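Local atomic coordinates of Maltose/maltodextrin transport permease homologue (Bdellovibrio bacteriovorus HD100, PDB entry 6FFL), a protein that probably binds maltose and maltodextrins through this solute-binding domain, here holding maltotriose, as part of an ABC transporter in which the domain is fused to the transmembrane subunit MalF. Residues A53-S66 against T269-H283. Sequence-based numbering, arbitrary orientation. Where two conformers were deposited one is given.
Sequences AMGGSGPELVYGPS and TKGYSLNANMKSEAH. With PT (platinum (II) ion), chain E; GLC (alpha-D-glucopyranose), chain B.
Tyr63 turns an edge onto the face of Tyr272, an edge-to-face pair with centroids 4.6 Å apart and planes at 57°; CD2 of Tyr63 stands over the centre of the Tyr272 ring, 3.4 Å from its CZ. The backbone N of Gly271 sits over one face of the Tyr63 ring, toward its rim. With CG anti to the backbone N (chi1 177°), this ring runs on past CB of Lys270, and its OH is hydrogen-bonded to OD1 of Asp110. The carboxylate of Glu60 is turned nearly parallel to the plane of the His283 ring, OE2 lying 3.2 Å from CD2 of His283, while OE1 accepts from Gln6 N; CB of Lys279 covers a face of that imidazole. The two tyrosines are a non-hydrogen-bonded pair of antiparallel strands 61-65 and 266-274, flanked by the hydrogen-bonded pairs Val62-Ser273 and Gly64-Gly271. Beyond the strands, two asparagine amides hold the turn after helix 42-54. ND2 of Asn275 donates to Pro59 O (2.9 Å) and Ser57 O, and ND2 of Asn277 to Ser57 O and, in the carbonyl plane, to Ala53 O (2.9 Å), gripping the Schellman end of the helix. At the opposite end Pro65 CG meets O3 of a glucose unit at 3.3 Å, where the strands reach the sugar pocket. Strand 61-65 lies between strands 4-9 and 266-274, with Val62 against helix 42-54 and Leu61 and Tyr272 against helix 281-294.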
loop_
_atom_site.group_PDB
_atom_site.type_symbol
_atom_site.label_atom_id
_atom_site.label_comp_id
_atom_site.label_asym_id
_atom_site.label_seq_id
_atom_site.Cartn_x
_atom_site.Cartn_y
_atom_site.Cartn_z
ATOM N N ALA A 53 -13.887 6.444 16.984
ATOM C CA ALA A 53 -14.657 7.601 16.534
ATOM C C ALA A 53 -16.153 7.362 16.683
ATOM O O ALA A 53 -16.904 8.285 17.020
ATOM C CB ALA A 53 -14.296 7.936 15.084
ATOM N N MET A 54 -16.613 6.128 16.456
ATOM C CA MET A 54 -18.025 5.844 16.686
ATOM C C MET A 54 -18.376 5.952 18.163
ATOM O O MET A 54 -19.494 6.356 18.509
ATOM C CB MET A 54 -18.369 4.456 16.155
ATOM C CG MET A 54 -18.460 4.398 14.651
ATOM S SD MET A 54 -19.561 3.076 14.151
ATOM C CE MET A 54 -18.456 1.684 14.238
ATOM N N GLY A 55 -17.442 5.598 19.041
ATOM C CA GLY A 55 -17.582 5.774 20.470
ATOM C C GLY A 55 -17.414 7.193 20.959
ATOM O O GLY A 55 -17.389 7.424 22.172
ATOM N N GLY A 56 -17.303 8.156 20.052
ATOM C CA GLY A 56 -17.242 9.559 20.412
ATOM C C GLY A 56 -15.856 10.130 20.609
ATOM O O GLY A 56 -15.736 11.285 21.030
ATOM N N SER A 57 -14.807 9.370 20.309
ATOM C CA SER A 57 -13.452 9.822 20.601
ATOM C C SER A 57 -12.544 9.655 19.392
ATOM O O SER A 57 -12.935 9.965 18.260
ATOM C CB SER A 57 -12.890 9.052 21.799
ATOM O OG SER A 57 -11.662 9.603 22.232
ATOM N N GLY A 58 -11.328 9.154 19.621
ATOM C CA GLY A 58 -10.373 8.963 18.559
ATOM C C GLY A 58 -9.423 10.134 18.398
ATOM O O GLY A 58 -9.624 11.217 18.955
ATOM N N PRO A 59 -8.372 9.937 17.609
ATOM C CA PRO A 59 -7.379 10.995 17.412
ATOM C C PRO A 59 -7.889 12.095 16.492
ATOM O O PRO A 59 -8.752 11.879 15.642
ATOM C CB PRO A 59 -6.220 10.245 16.750
ATOM C CG PRO A 59 -6.930 9.225 15.902
ATOM C CD PRO A 59 -8.108 8.767 16.749
ATOM N N GLU A 60 -7.296 13.285 16.652
ATOM C CA GLU A 60 -7.642 14.407 15.780
ATOM C C GLU A 60 -7.276 14.113 14.329
ATOM O O GLU A 60 -8.017 14.475 13.406
ATOM C CB GLU A 60 -6.935 15.683 16.253
ATOM C CG GLU A 60 -7.559 16.340 17.502
ATOM C CD GLU A 60 -7.032 15.754 18.811
ATOM O OE1 GLU A 60 -6.196 14.829 18.771
ATOM O OE2 GLU A 60 -7.459 16.215 19.885
ATOM N N LEU A 61 -6.139 13.463 14.107
ATOM C CA LEU A 61 -5.661 13.141 12.771
ATOM C C LEU A 61 -5.467 11.638 12.643
ATOM O O LEU A 61 -4.958 10.993 13.564
ATOM C CB LEU A 61 -4.333 13.856 12.466
ATOM C CG LEU A 61 -4.457 15.308 11.993
ATOM C CD1 LEU A 61 -3.131 16.029 12.143
ATOM C CD2 LEU A 61 -4.930 15.348 10.545
ATOM N N VAL A 62 -5.862 11.087 11.497
ATOM C CA VAL A 62 -5.623 9.684 11.171
ATOM C C VAL A 62 -4.993 9.622 9.784
ATOM O O VAL A 62 -5.375 10.382 8.890
ATOM C CB VAL A 62 -6.917 8.838 11.260
ATOM C CG1 VAL A 62 -8.001 9.349 10.299
ATOM C CG2 VAL A 62 -6.611 7.362 11.014
ATOM N N TYR A 63 -3.993 8.752 9.616
ATOM C CA TYR A 63 -3.200 8.692 8.387
ATOM C C TYR A 63 -3.164 7.260 7.884
ATOM O O TYR A 63 -2.732 6.368 8.614
ATOM C CB TYR A 63 -1.771 9.178 8.634
ATOM C CG TYR A 63 -0.836 9.086 7.438
ATOM C CD1 TYR A 63 -0.130 7.907 7.156
ATOM C CD2 TYR A 63 -0.637 10.188 6.610
ATOM C CE1 TYR A 63 0.738 7.831 6.062
ATOM C CE2 TYR A 63 0.235 10.132 5.529
ATOM C CZ TYR A 63 0.919 8.956 5.260
ATOM O OH TYR A 63 1.778 8.907 4.178
ATOM N N GLY A 64 -3.568 7.049 6.635
ATOM C CA GLY A 64 -3.491 5.723 6.043
ATOM C C GLY A 64 -3.899 5.715 4.585
ATOM O O GLY A 64 -4.160 6.766 3.982
ATOM N N PRO A 65 -4.025 4.517 4.010
ATOM C CA PRO A 65 -4.240 4.406 2.559
ATOM C C PRO A 65 -5.556 5.030 2.128
ATOM O O PRO A 65 -6.523 5.088 2.888
ATOM C CB PRO A 65 -4.253 2.892 2.304
ATOM C CG PRO A 65 -3.720 2.258 3.558
ATOM C CD PRO A 65 -3.960 3.206 4.685
ATOM N N SER A 66 -5.591 5.470 0.870
ATOM C CA SER A 66 -6.727 6.260 0.419
ATOM C C SER A 66 -8.042 5.492 0.398
ATOM O O SER A 66 -9.094 6.134 0.465
ATOM C CB SER A 66 -6.446 6.849 -0.958
ATOM O OG SER A 66 -6.028 5.853 -1.843
ATOM N N THR A 269 -2.357 6.874 -2.685
ATOM C CA THR A 269 -1.666 7.657 -1.677
ATOM C C THR A 269 -1.948 7.065 -0.305
ATOM O O THR A 269 -2.790 6.177 -0.138
ATOM C CB THR A 269 -2.095 9.140 -1.734
ATOM O OG1 THR A 269 -1.170 9.942 -0.984
ATOM C CG2 THR A 269 -3.503 9.338 -1.156
ATOM N N LYS A 270 -1.218 7.564 0.678
ATOM C CA LYS A 270 -1.601 7.467 2.079
ATOM C C LYS A 270 -1.652 8.895 2.602
ATOM O O LYS A 270 -0.765 9.695 2.299
ATOM C CB LYS A 270 -0.610 6.596 2.872
ATOM C CG LYS A 270 -0.523 5.135 2.364
ATOM C CD LYS A 270 0.617 4.374 3.027
ATOM C CE LYS A 270 1.978 4.806 2.463
ATOM N NZ LYS A 270 2.113 4.525 0.998
ATOM N N GLY A 271 -2.720 9.243 3.315
ATOM C CA GLY A 271 -2.877 10.643 3.646
ATOM C C GLY A 271 -3.669 10.862 4.912
ATOM O O GLY A 271 -4.131 9.918 5.558
ATOM N N TYR A 272 -3.829 12.147 5.245
ATOM C CA TYR A 272 -4.401 12.597 6.507
ATOM C C TYR A 272 -5.884 12.920 6.366
ATOM O O TYR A 272 -6.314 13.503 5.364
ATOM C CB TYR A 272 -3.655 13.835 7.015
ATOM C CG TYR A 272 -2.172 13.604 7.274
ATOM C CD1 TYR A 272 -1.737 13.130 8.510
ATOM C CD2 TYR A 272 -1.220 13.869 6.295
ATOM C CE1 TYR A 272 -0.396 12.925 8.768
ATOM C CE2 TYR A 272 0.133 13.652 6.535
ATOM C CZ TYR A 272 0.535 13.179 7.779
ATOM O OH TYR A 272 1.872 12.954 8.041
ATOM N N SER A 273 -6.656 12.530 7.379
ATOM C CA SER A 273 -8.045 12.943 7.529
ATOM C C SER A 273 -8.224 13.547 8.911
ATOM O O SER A 273 -7.496 13.202 9.842
ATOM C CB SER A 273 -9.024 11.765 7.362
ATOM O OG SER A 273 -8.904 11.145 6.084
ATOM N N LEU A 274 -9.207 14.445 9.034
ATOM C CA LEU A 274 -9.563 15.089 10.299
ATOM C C LEU A 274 -10.790 14.419 10.922
ATOM O O LEU A 274 -11.810 14.242 10.253
ATOM C CB LEU A 274 -9.851 16.573 10.066
ATOM C CG LEU A 274 -8.692 17.515 9.721
ATOM C CD1 LEU A 274 -9.241 18.918 9.470
ATOM C CD2 LEU A 274 -7.682 17.567 10.850
ATOM N N ASN A 275 -10.686 14.063 12.205
ATOM C CA ASN A 275 -11.800 13.489 12.953
ATOM C C ASN A 275 -12.988 14.443 12.978
ATOM O O ASN A 275 -12.840 15.648 13.214
ATOM C CB ASN A 275 -11.335 13.171 14.379
ATOM C CG ASN A 275 -12.217 12.158 15.091
ATOM O OD1 ASN A 275 -13.409 12.043 14.816
ATOM N ND2 ASN A 275 -11.620 11.413 16.023
ATOM N N ALA A 276 -14.176 13.895 12.731
ATOM C CA ALA A 276 -15.387 14.668 12.962
ATOM C C ALA A 276 -15.523 15.059 14.433
ATOM O O ALA A 276 -16.104 16.107 14.746
ATOM C CB ALA A 276 -16.594 13.857 12.493
ATOM N N ASN A 277 -15.006 14.228 15.347
ATOM C CA ASN A 277 -15.002 14.513 16.786
ATOM C C ASN A 277 -13.788 15.359 17.141
ATOM O O ASN A 277 -12.656 14.906 16.960
ATOM C CB ASN A 277 -14.927 13.218 17.603
ATOM C CG ASN A 277 -16.087 12.289 17.358
ATOM O OD1 ASN A 277 -17.229 12.726 17.282
ATOM N ND2 ASN A 277 -15.801 10.986 17.260
ATOM N N MET A 278 -14.010 16.552 17.686
ATOM C CA MET A 278 -12.937 17.389 18.210
ATOM C C MET A 278 -13.317 17.840 19.612
ATOM O O MET A 278 -14.432 18.327 19.826
ATOM C CB MET A 278 -12.683 18.611 17.318
ATOM C CG MET A 278 -12.191 18.286 15.921
ATOM S SD MET A 278 -10.420 17.919 15.894
ATOM C CE MET A 278 -10.261 17.244 14.250
ATOM N N LYS A 279 -12.387 17.686 20.560
ATOM C CA LYS A 279 -12.688 17.988 21.957
ATOM C C LYS A 279 -13.008 19.460 22.172
ATOM O O LYS A 279 -13.785 19.798 23.072
ATOM C CB LYS A 279 -11.516 17.594 22.856
ATOM C CG LYS A 279 -11.236 16.106 22.938
ATOM C CD LYS A 279 -10.027 15.859 23.829
ATOM C CE LYS A 279 -9.369 14.528 23.534
ATOM N NZ LYS A 279 -8.484 14.114 24.656
ATOM N N SER A 280 -12.410 20.350 21.386
ATOM C CA SER A 280 -12.602 21.778 21.598
ATOM C C SER A 280 -12.126 22.520 20.363
ATOM O O SER A 280 -11.491 21.948 19.476
ATOM C CB SER A 280 -11.848 22.273 22.834
ATOM O OG SER A 280 -10.480 22.468 22.529
ATOM N N GLU A 281 -12.423 23.820 20.332
ATOM C CA GLU A 281 -11.970 24.647 19.219
ATOM C C GLU A 281 -10.449 24.685 19.146
ATOM O O GLU A 281 -9.876 24.682 18.052
ATOM C CB GLU A 281 -12.551 26.058 19.347
ATOM C CG GLU A 281 -12.242 26.986 18.170
ATOM C CD GLU A 281 -12.836 26.515 16.841
ATOM O OE1 GLU A 281 -13.789 25.702 16.845
ATOM O OE2 GLU A 281 -12.344 26.969 15.784
ATOM N N ALA A 282 -9.775 24.695 20.299
ATOM C CA ALA A 282 -8.315 24.740 20.296
ATOM C C ALA A 282 -7.720 23.451 19.740
ATOM O O ALA A 282 -6.686 23.482 19.059
ATOM C CB ALA A 282 -7.790 25.012 21.707
ATOM N N HIS A 283 -8.349 22.305 20.022
ATOM C CA HIS A 283 -7.869 21.051 19.444
ATOM C C HIS A 283 -8.033 21.053 17.929
ATOM O O HIS A 283 -7.133 20.617 17.195
ATOM C CB HIS A 283 -8.610 19.861 20.059
ATOM C CG HIS A 283 -8.204 19.556 21.468
ATOM N ND1 HIS A 283 -8.676 20.269 22.551
ATOM C CD2 HIS A 283 -7.377 18.610 21.973
ATOM C CE1 HIS A 283 -8.151 19.780 23.660
ATOM N NE2 HIS A 283 -7.361 18.771 23.338
HETATM PT PT PT E . -19.560 3.112 11.872
HETATM C C1 GLC B . 0.601 -1.403 2.442
HETATM C C2 GLC B . -0.284 -0.408 1.701
HETATM C C3 GLC B . -1.758 -0.568 2.038
HETATM C C4 GLC B . -2.135 -2.031 1.828
HETATM C C5 GLC B . -1.234 -2.912 2.689
HETATM C C6 GLC B . -1.581 -4.395 2.516
HETATM O O2 GLC B . 0.172 0.917 2.032
HETATM O O3 GLC B . -2.524 0.269 1.154
HETATM O O4 GLC B . -3.480 -2.236 2.230
HETATM O O5 GLC B . 0.110 -2.725 2.259
HETATM O O6 GLC B . -0.986 -5.168 3.581
HETATM O O HOH W 1 -10.657 13.913 18.510
HETATM O O HOH W 2 -10.147 16.134 19.844
HETATM O O HOH W 3 -7.194 8.993 6.747
HETATM O O HOH W 4 -3.669 4.120 -2.213
HETATM O O HOH W 5 -17.447 3.033 11.634
#